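Local coordinates for protein phytoene synthase (Enterococcus hirae, PDB 5IYS) that probably joins two prenyl diphosphates head to head, as squalene and phytoene synthases do, and binds magnesium and farnesyl thiodiphosphate, an analogue of farnesyl diphosphate, at residues D108-Q113 and Y133-V139; F119-R125 and I183-D189; F228-P232 and Y285-Y289. All coordinates share one frame; numbering follows the deposited sequence.

Contact 1: D108-Q113 and Y133-V139; sequences DMLTGQ and YYVAGSV. With FPS (S-[(2E,6E)-3,7,11-trimethyldodeca-2,6,10-trienyl] trihydrogen thiodiphosphate), chain H; FPS (S-[(2E,6E)-3,7,11-trimethyldodeca-2,6,10-trienyl] trihydrogen thiodiphosphate), chain G.
Y134, D108 and M109 bury the most surface where helices 104-116 and 125-143 pack antiparallel, their local axes 7.4 Å apart at 153°. The ring of Y134 reaches D108 with its edge: CD1 lies 3.3 Å from the backbone O of D108, and CE1 is near OD1. Its partner D108 spans both tyrosines, for OD2 accepts a 2.6 Å hydrogen bond from Y133 OH through its anti lone pair, with the carboxylate turned 77° from that ring. G112 lets the backbones close in, its CA 3.8 Å from Y134 CB and its C close to V135 CG1. M109, CG anti to the backbone N (chi1 173°) and the chain then folded twice, carries CE to V139 CG2 at 3.3 Å, tighter than normal van der Waals contact. V139 CG1 touches both bound prenyl chains, while M109 CE and Q113 NE2 touch one of them; Q113 NE2 also makes weak hydrogen bonds to M109 SD and to the magnesium ligand D56. The chemistry thus changes across the interface, from a carboxylate-phenol pair at one end to apolar groups lining the prenyl pocket, where V135 O is buried without a hydrogen-bonding partner.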
# COMPACT_ATOMS: atom_id res chain seq x y z
N ASP A 108 8.39 8.99 7.03
CA ASP A 108 8.96 8.06 6.05
C ASP A 108 8.22 8.05 4.71
O ASP A 108 8.84 7.96 3.66
CB ASP A 108 9.07 6.63 6.63
CG ASP A 108 10.11 6.51 7.74
OD1 ASP A 108 10.98 7.42 7.82
OD2 ASP A 108 10.12 5.50 8.50
N MET A 109 6.89 7.98 4.73
CA MET A 109 6.09 8.12 3.52
C MET A 109 6.43 9.39 2.72
O MET A 109 6.61 9.32 1.50
CB MET A 109 4.59 8.08 3.88
CG MET A 109 3.58 8.38 2.74
SD MET A 109 3.77 7.25 1.35
CE MET A 109 2.82 5.81 1.85
N LEU A 110 6.51 10.54 3.37
CA LEU A 110 6.77 11.78 2.62
C LEU A 110 8.18 11.69 2.01
O LEU A 110 8.43 12.21 0.94
CB LEU A 110 6.67 13.00 3.53
CG LEU A 110 5.27 13.10 4.15
CD1 LEU A 110 5.08 14.47 4.80
CD2 LEU A 110 4.21 12.88 3.08
N THR A 111 9.11 11.05 2.72
CA THR A 111 10.50 10.97 2.25
C THR A 111 10.57 10.07 1.03
O THR A 111 11.28 10.36 0.06
CB THR A 111 11.38 10.32 3.34
OG1 THR A 111 11.44 11.19 4.47
CG2 THR A 111 12.79 10.03 2.82
N GLY A 112 9.76 9.01 1.04
CA GLY A 112 9.70 8.13 -0.11
C GLY A 112 9.04 8.82 -1.29
O GLY A 112 9.52 8.72 -2.43
N GLN A 113 7.94 9.50 -1.04
CA GLN A 113 7.30 10.25 -2.13
C GLN A 113 8.27 11.25 -2.77
O GLN A 113 8.22 11.47 -3.97
CB GLN A 113 6.05 10.98 -1.67
CG GLN A 113 4.93 10.04 -1.25
CD GLN A 113 4.44 9.20 -2.41
OE1 GLN A 113 4.45 9.65 -3.55
NE2 GLN A 113 4.15 7.95 -2.15
N TYR A 133 9.92 -0.02 1.51
CA TYR A 133 9.62 0.32 2.91
C TYR A 133 9.05 1.73 2.94
O TYR A 133 8.03 2.02 3.58
CB TYR A 133 10.83 0.23 3.86
CG TYR A 133 10.52 0.94 5.16
CD1 TYR A 133 9.47 0.48 5.96
CD2 TYR A 133 10.98 2.23 5.39
CE1 TYR A 133 8.98 1.24 7.04
CE2 TYR A 133 10.53 2.97 6.50
CZ TYR A 133 9.52 2.47 7.30
OH TYR A 133 8.97 3.19 8.34
N TYR A 134 9.80 2.67 2.38
CA TYR A 134 9.42 4.07 2.55
C TYR A 134 8.01 4.36 2.04
O TYR A 134 7.28 5.13 2.66
CB TYR A 134 10.43 5.02 1.92
CG TYR A 134 11.63 5.19 2.83
CD1 TYR A 134 11.60 6.12 3.88
CD2 TYR A 134 12.72 4.35 2.74
CE1 TYR A 134 12.68 6.23 4.77
CE2 TYR A 134 13.80 4.46 3.62
CZ TYR A 134 13.78 5.42 4.61
OH TYR A 134 14.86 5.53 5.48
N VAL A 135 7.62 3.75 0.93
CA VAL A 135 6.30 4.09 0.40
C VAL A 135 5.21 3.07 0.71
O VAL A 135 4.07 3.26 0.29
CB VAL A 135 6.30 4.33 -1.12
CG1 VAL A 135 7.25 5.46 -1.50
CG2 VAL A 135 6.61 3.02 -1.87
N ALA A 136 5.55 1.93 1.29
CA ALA A 136 4.53 0.91 1.43
C ALA A 136 4.62 0.20 2.76
O ALA A 136 3.62 0.08 3.49
CB ALA A 136 4.54 -0.06 0.23
N GLY A 137 5.82 -0.22 3.13
CA GLY A 137 6.02 -0.77 4.48
C GLY A 137 5.70 0.24 5.57
O GLY A 137 5.14 -0.12 6.62
N SER A 138 5.92 1.52 5.28
CA SER A 138 5.57 2.56 6.24
C SER A 138 4.07 2.59 6.54
O SER A 138 3.65 2.90 7.67
CB SER A 138 6.04 3.94 5.75
OG SER A 138 5.48 4.22 4.47
N VAL A 139 3.27 2.38 5.50
CA VAL A 139 1.81 2.32 5.65
C VAL A 139 1.40 1.23 6.65
O VAL A 139 0.56 1.42 7.52
CB VAL A 139 1.09 2.06 4.31
CG1 VAL A 139 -0.44 2.02 4.55
CG2 VAL A 139 1.37 3.21 3.33
C1 FPS H . 0.17 3.30 -4.53
S1 FPS H . 1.57 2.65 -5.37
C2 FPS H . 0.61 4.41 -3.60
C3 FPS H . 1.33 4.23 -2.48
C4 FPS H . 1.87 2.90 -2.04
C5 FPS H . 1.64 5.46 -1.65
C6 FPS H . 0.41 5.95 -0.88
C7 FPS H . -0.28 4.79 -0.18
C8 FPS H . -1.61 4.63 -0.25
C10 FPS H . -2.19 3.41 0.43
C9 FPS H . -2.47 5.56 -1.06
C11 FPS H . -2.63 3.68 1.85
C12 FPS H . -3.54 2.49 2.16
C13 FPS H . -4.13 2.28 3.35
C14 FPS H . -3.96 3.20 4.53
C15 FPS H . -4.98 1.06 3.51
PA FPS H . 1.50 3.79 -7.06
O1A FPS H . 1.64 5.22 -6.70
O2A FPS H . 2.71 3.36 -8.02
O3A FPS H . 0.18 3.33 -7.89
PB FPS H . -1.16 4.15 -8.15
O1B FPS H . -1.21 4.36 -9.64
O2B FPS H . -1.20 5.50 -7.45
O3B FPS H . -2.30 3.29 -7.64
C1 FPS G . -1.98 0.52 -3.19
S1 FPS G . -2.86 1.99 -2.83
C2 FPS G . -1.27 0.23 -1.88
C3 FPS G . -0.04 -0.31 -1.78
C4 FPS G . 0.73 -0.70 -3.01
C5 FPS G . 0.59 -0.57 -0.43
C6 FPS G . -0.25 -0.16 0.77
C7 FPS G . 0.31 -0.83 2.01
C8 FPS G . -0.47 -1.28 3.01
C10 FPS G . 0.22 -1.81 4.24
C9 FPS G . -1.98 -1.21 2.97
C11 FPS G . -0.27 -3.24 4.52
C12 FPS G . 0.26 -3.74 5.85
C13 FPS G . -0.41 -3.66 7.02
C14 FPS G . 0.21 -4.23 8.28
C15 FPS G . -1.78 -3.04 7.12
PA FPS G . -4.41 2.30 -4.15
O1A FPS G . -5.48 3.09 -3.55
O2A FPS G . -3.70 3.26 -5.24
O3A FPS G . -4.90 1.01 -4.96
PB FPS G . -4.09 0.69 -6.33
O1B FPS G . -4.80 1.28 -7.52
O2B FPS G . -3.98 -0.82 -6.31
O3B FPS G . -2.69 1.26 -6.36

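Contact 2: F119-R125 and I183-D189; sequences FKQPETR and IYLTKED
With CG anti to the backbone N (chi1 -175°) and the chain extended beyond it, Q121 lays its amide along the turn at 183-187, whereas R125, bent at chi2 (-143°), swings its guanidinium across D189. Q121 NE2 donates to L185 O at 2.8 Å, and that oxygen lies close to the amide plane. The aliphatic part of K187 crosses the same amide, bringing its CG near Q121 CD. From there the K187 side chain runs beside that of E123, both pointing the same way, and NZ forms a salt bridge with E123 OE2 at 3.0 Å, from above the carboxylate plane. Next to Q121, the P122 ring rests on the 183-185 backbone. Two main-chain bonds follow, K187 N to P122 O and E188 N to E123 O, so that the loop carbonyls accept from amides in the first turn of helix 187-193. T186 is the N-cap of that helix: its OG1 accepts from D189 N at 2.9 Å, while its CG2 packs against T124 O. T124 is itself the N-cap of helix 125-143, so the starts of two helices are joined here in the all-helical prenyl synthase fold. R125 NE donates at 2.6 Å to the syn lone pair of D189 OD2, which lies nearly in the guanidinium plane; NH2 adds a weaker bond to OD1 and also binds S215 on helix 207-227. At the opposite end, F119 sets its edge toward a face of Y184, ring centroids 4.8 Å apart and planes at 65°. Y184 OH is hydrogen-bonded to R182, and its side chain comes within about 5 Å of a bound magnesium ion and of a farnesyl thiodiphosphate, nearest atoms. The F119 edge also meets I183 O, a buried carbonyl that lacks a hydrogen-bonding partner.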
# COMPACT_ATOMS: atom_id res chain seq x y z
N PHE A 119 12.90 10.62 -10.06
CA PHE A 119 12.90 9.16 -10.14
C PHE A 119 14.24 8.58 -10.61
O PHE A 119 14.77 9.03 -11.62
CB PHE A 119 11.77 8.64 -11.03
CG PHE A 119 11.63 7.14 -10.97
CD1 PHE A 119 11.12 6.54 -9.83
CD2 PHE A 119 12.23 6.35 -11.93
CE1 PHE A 119 11.08 5.17 -9.72
CE2 PHE A 119 12.22 4.99 -11.80
CZ PHE A 119 11.68 4.40 -10.67
N LYS A 120 14.77 7.59 -9.89
CA LYS A 120 15.88 6.77 -10.37
C LYS A 120 15.50 5.30 -10.27
O LYS A 120 14.96 4.87 -9.25
CB LYS A 120 17.14 6.98 -9.52
CG LYS A 120 17.51 8.43 -9.26
CD LYS A 120 18.20 9.04 -10.46
CE LYS A 120 18.54 10.49 -10.19
NZ LYS A 120 19.09 11.12 -11.42
N GLN A 121 15.77 4.54 -11.32
CA GLN A 121 15.64 3.08 -11.29
C GLN A 121 16.53 2.46 -10.21
O GLN A 121 17.73 2.72 -10.18
CB GLN A 121 16.05 2.49 -12.64
CG GLN A 121 15.84 0.99 -12.72
CD GLN A 121 16.33 0.39 -14.02
OE1 GLN A 121 16.87 1.09 -14.87
NE2 GLN A 121 16.21 -0.93 -14.14
N PRO A 122 15.97 1.58 -9.38
CA PRO A 122 16.79 0.88 -8.40
C PRO A 122 17.91 0.12 -9.09
O PRO A 122 17.63 -0.60 -10.05
CB PRO A 122 15.82 -0.13 -7.79
CG PRO A 122 14.79 -0.32 -8.82
CD PRO A 122 14.59 1.06 -9.39
N GLU A 123 19.12 0.13 -8.53
CA GLU A 123 20.19 -0.67 -9.10
C GLU A 123 20.12 -2.11 -8.61
O GLU A 123 20.28 -3.06 -9.39
CB GLU A 123 21.57 -0.03 -8.83
CG GLU A 123 21.51 1.50 -8.74
CD GLU A 123 22.59 2.22 -9.53
OE1 GLU A 123 23.31 3.04 -8.93
OE2 GLU A 123 22.68 2.01 -10.76
N THR A 124 19.73 -2.30 -7.35
CA THR A 124 19.70 -3.65 -6.78
C THR A 124 18.32 -3.96 -6.17
O THR A 124 17.53 -3.05 -5.94
CB THR A 124 20.77 -3.78 -5.69
OG1 THR A 124 20.48 -2.83 -4.66
CG2 THR A 124 22.16 -3.46 -6.25
N ARG A 125 18.08 -5.22 -5.80
CA ARG A 125 16.88 -5.59 -5.05
C ARG A 125 16.91 -5.02 -3.65
O ARG A 125 15.87 -4.72 -3.07
CB ARG A 125 16.73 -7.11 -4.98
CG ARG A 125 16.28 -7.72 -6.30
CD ARG A 125 15.33 -8.88 -6.09
NE ARG A 125 15.00 -9.54 -7.36
CZ ARG A 125 14.43 -10.74 -7.47
NH1 ARG A 125 14.13 -11.45 -6.39
NH2 ARG A 125 14.20 -11.24 -8.68
N ILE A 183 11.12 2.96 -14.35
CA ILE A 183 11.38 1.52 -14.29
C ILE A 183 11.67 1.18 -12.84
O ILE A 183 12.65 1.66 -12.28
CB ILE A 183 12.58 1.09 -15.18
CG1 ILE A 183 12.30 1.47 -16.64
CG2 ILE A 183 12.85 -0.42 -15.04
CD1 ILE A 183 13.42 1.05 -17.62
N TYR A 184 10.77 0.42 -12.22
CA TYR A 184 11.02 -0.11 -10.87
C TYR A 184 11.78 -1.43 -10.85
O TYR A 184 12.38 -1.81 -9.84
CB TYR A 184 9.68 -0.24 -10.12
CG TYR A 184 9.06 1.11 -9.82
CD1 TYR A 184 9.45 1.84 -8.69
CD2 TYR A 184 8.12 1.68 -10.68
CE1 TYR A 184 8.90 3.06 -8.41
CE2 TYR A 184 7.56 2.91 -10.41
CZ TYR A 184 7.94 3.58 -9.26
OH TYR A 184 7.36 4.80 -8.97
N LEU A 185 11.68 -2.22 -11.91
CA LEU A 185 12.47 -3.44 -11.99
C LEU A 185 13.96 -3.08 -11.87
O LEU A 185 14.37 -2.00 -12.28
CB LEU A 185 12.22 -4.14 -13.33
CG LEU A 185 10.76 -4.46 -13.66
CD1 LEU A 185 10.66 -5.06 -15.06
CD2 LEU A 185 10.14 -5.39 -12.62
N THR A 186 14.73 -3.93 -11.20
CA THR A 186 16.09 -3.56 -10.87
C THR A 186 17.03 -3.73 -12.05
O THR A 186 16.82 -4.57 -12.94
CB THR A 186 16.63 -4.27 -9.62
OG1 THR A 186 16.91 -5.65 -9.91
CG2 THR A 186 15.62 -4.18 -8.47
N LYS A 187 18.02 -2.85 -12.13
CA LYS A 187 19.10 -3.05 -13.09
C LYS A 187 19.72 -4.44 -13.02
O LYS A 187 19.91 -5.11 -14.04
CB LYS A 187 20.14 -1.95 -12.95
CG LYS A 187 19.63 -0.63 -13.45
CD LYS A 187 20.76 0.39 -13.51
CE LYS A 187 20.23 1.79 -13.81
NZ LYS A 187 21.18 2.81 -13.27
N GLU A 188 19.93 -4.92 -11.81
CA GLU A 188 20.52 -6.23 -11.62
C GLU A 188 19.65 -7.38 -12.12
O GLU A 188 20.14 -8.27 -12.81
CB GLU A 188 20.96 -6.38 -10.16
CG GLU A 188 20.63 -7.69 -9.49
CD GLU A 188 21.02 -7.64 -8.02
OE1 GLU A 188 20.11 -7.51 -7.17
OE2 GLU A 188 22.24 -7.61 -7.75
N ASP A 189 18.34 -7.28 -11.89
CA ASP A 189 17.40 -8.25 -12.44
C ASP A 189 17.33 -8.22 -13.97
O ASP A 189 17.34 -9.27 -14.60
CB ASP A 189 16.02 -8.08 -11.81
CG ASP A 189 15.94 -8.70 -10.43
OD1 ASP A 189 16.48 -9.82 -10.29
OD2 ASP A 189 15.33 -8.10 -9.51

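Contact 3: F228-P232 and Y285-Y289; sequences FEMFP and YLKSY
F231 and P232 form the bumps against which Y289, the C-terminal residue, is laid. F231 CB sits over one face of the Y289 ring, 4.0 Å from its centroid in a CH-pi contact, and the F231 ring turns its edge toward that same ring, planes at 80° and centroids 5.7 Å apart. Along the rim of Y289, P232 CG touches CD2 at 3.7 Å, close to the ring plane, so the proline and the phenylalanine fit round adjoining sides of it. Y285 points its hydroxyl end at the hollow between F228 and F231. Its CG is anti to the backbone N (chi1 168°), which carries the phenol there; CE2 meets F231 CE2 at 4.0 Å, and OH lies 3.6 Å from F228 CB. The rings of F228 and Y285 are inclined at 55°. No hydrogen bond crosses the contact; aromatic and van der Waals packing joins its two sides. Behind it, F228 and F231 rest on helix 236-258, whose F247 also meets Y285. This is aromatic packing of an all-helical fold, away from the magnesium site: the end of helix 272-287 and the chain terminus lie against the connection between helices 207-227 and 236-258.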
# COMPACT_ATOMS: atom_id res chain seq x y z
N PHE A 228 1.96 -13.15 7.06
CA PHE A 228 0.80 -13.78 7.72
C PHE A 228 1.15 -14.39 9.08
O PHE A 228 0.27 -14.65 9.90
CB PHE A 228 0.16 -14.85 6.82
CG PHE A 228 -0.38 -14.33 5.50
CD1 PHE A 228 -0.55 -12.97 5.28
CD2 PHE A 228 -0.67 -15.22 4.46
CE1 PHE A 228 -1.13 -12.50 4.11
CE2 PHE A 228 -1.23 -14.77 3.27
CZ PHE A 228 -1.44 -13.40 3.08
N GLU A 229 2.44 -14.47 9.40
CA GLU A 229 2.87 -14.84 10.74
C GLU A 229 2.34 -13.91 11.84
O GLU A 229 2.17 -14.33 12.99
CB GLU A 229 4.39 -14.80 10.75
CG GLU A 229 5.03 -15.14 12.07
CD GLU A 229 6.55 -15.12 11.94
OE1 GLU A 229 7.08 -15.83 11.05
OE2 GLU A 229 7.20 -14.37 12.71
N MET A 230 2.01 -12.67 11.47
CA MET A 230 1.47 -11.74 12.48
C MET A 230 0.06 -12.07 12.94
O MET A 230 -0.37 -11.55 13.96
CB MET A 230 1.54 -10.30 11.99
CG MET A 230 0.60 -9.99 10.86
SD MET A 230 0.89 -8.29 10.28
CE MET A 230 0.82 -8.63 8.53
N PHE A 231 -0.67 -12.94 12.25
CA PHE A 231 -2.11 -13.04 12.56
C PHE A 231 -2.49 -13.33 14.01
O PHE A 231 -3.45 -12.75 14.54
CB PHE A 231 -2.87 -13.93 11.56
CG PHE A 231 -3.06 -13.28 10.21
CD1 PHE A 231 -3.55 -11.99 10.11
CD2 PHE A 231 -2.73 -13.96 9.04
CE1 PHE A 231 -3.72 -11.38 8.86
CE2 PHE A 231 -2.93 -13.37 7.78
CZ PHE A 231 -3.35 -12.07 7.70
N PRO A 232 -1.75 -14.24 14.67
CA PRO A 232 -2.15 -14.56 16.03
C PRO A 232 -2.10 -13.37 16.99
O PRO A 232 -2.75 -13.41 18.04
CB PRO A 232 -1.16 -15.65 16.46
CG PRO A 232 -0.79 -16.34 15.14
CD PRO A 232 -0.81 -15.22 14.10
N TYR A 285 -9.72 -19.49 5.81
CA TYR A 285 -8.30 -19.48 6.12
C TYR A 285 -8.01 -19.09 7.57
O TYR A 285 -7.16 -19.71 8.24
CB TYR A 285 -7.54 -18.60 5.12
CG TYR A 285 -6.13 -18.29 5.54
CD1 TYR A 285 -5.12 -19.23 5.38
CD2 TYR A 285 -5.82 -17.08 6.13
CE1 TYR A 285 -3.82 -18.94 5.80
CE2 TYR A 285 -4.55 -16.81 6.57
CZ TYR A 285 -3.56 -17.72 6.38
OH TYR A 285 -2.31 -17.40 6.83
N LEU A 286 -8.76 -18.12 8.09
CA LEU A 286 -8.54 -17.62 9.43
C LEU A 286 -8.91 -18.63 10.52
O LEU A 286 -8.28 -18.64 11.57
CB LEU A 286 -9.28 -16.30 9.66
CG LEU A 286 -8.60 -15.20 8.84
CD1 LEU A 286 -9.34 -13.88 8.98
CD2 LEU A 286 -7.13 -15.03 9.26
N LYS A 287 -9.89 -19.49 10.25
CA LYS A 287 -10.22 -20.57 11.17
C LYS A 287 -8.99 -21.42 11.53
O LYS A 287 -8.93 -21.97 12.62
CB LYS A 287 -11.31 -21.47 10.59
CG LYS A 287 -12.70 -20.86 10.59
CD LYS A 287 -13.60 -21.59 9.61
CE LYS A 287 -15.04 -21.71 10.13
NZ LYS A 287 -15.63 -20.39 10.50
N SER A 288 -8.03 -21.53 10.62
CA SER A 288 -6.77 -22.22 10.90
C SER A 288 -5.81 -21.48 11.82
O SER A 288 -4.69 -21.95 12.07
CB SER A 288 -6.04 -22.58 9.61
OG SER A 288 -5.24 -21.50 9.15
N TYR A 289 -6.20 -20.29 12.29
CA TYR A 289 -5.65 -19.76 13.54
C TYR A 289 -6.68 -19.93 14.65
O TYR A 289 -7.69 -20.61 14.45
CB TYR A 289 -5.24 -18.29 13.39
CG TYR A 289 -4.28 -18.06 12.25
CD1 TYR A 289 -4.71 -18.17 10.94
CD2 TYR A 289 -2.92 -17.87 12.49
CE1 TYR A 289 -3.83 -18.03 9.88
CE2 TYR A 289 -2.04 -17.69 11.43
CZ TYR A 289 -2.51 -17.74 10.14
OH TYR A 289 -1.68 -17.57 9.06
OXT TYR A 289 -6.50 -19.44 15.77

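From the N terminus, helix 104-116 supplies the first side of contact 1, and the chain then passes through 119-125, the first side of contact 2, before helix 125-143 returns to close contact 1 across a 19-residue connection. Contact 2 closes only at 183-189, so the two cross: their segments alternate along the chain. Their centres are about 17 Å apart, and they do not touch. Contact 1 pairs successive helices beside the prenyl chains, whereas contact 2 ties the connection between those helices to the start of helix 187-193. Contact 3 comes later, in series with both, and brings the C-terminal helix back to the turn after helix 207-227, its centre about 33 Å from that of contact 2.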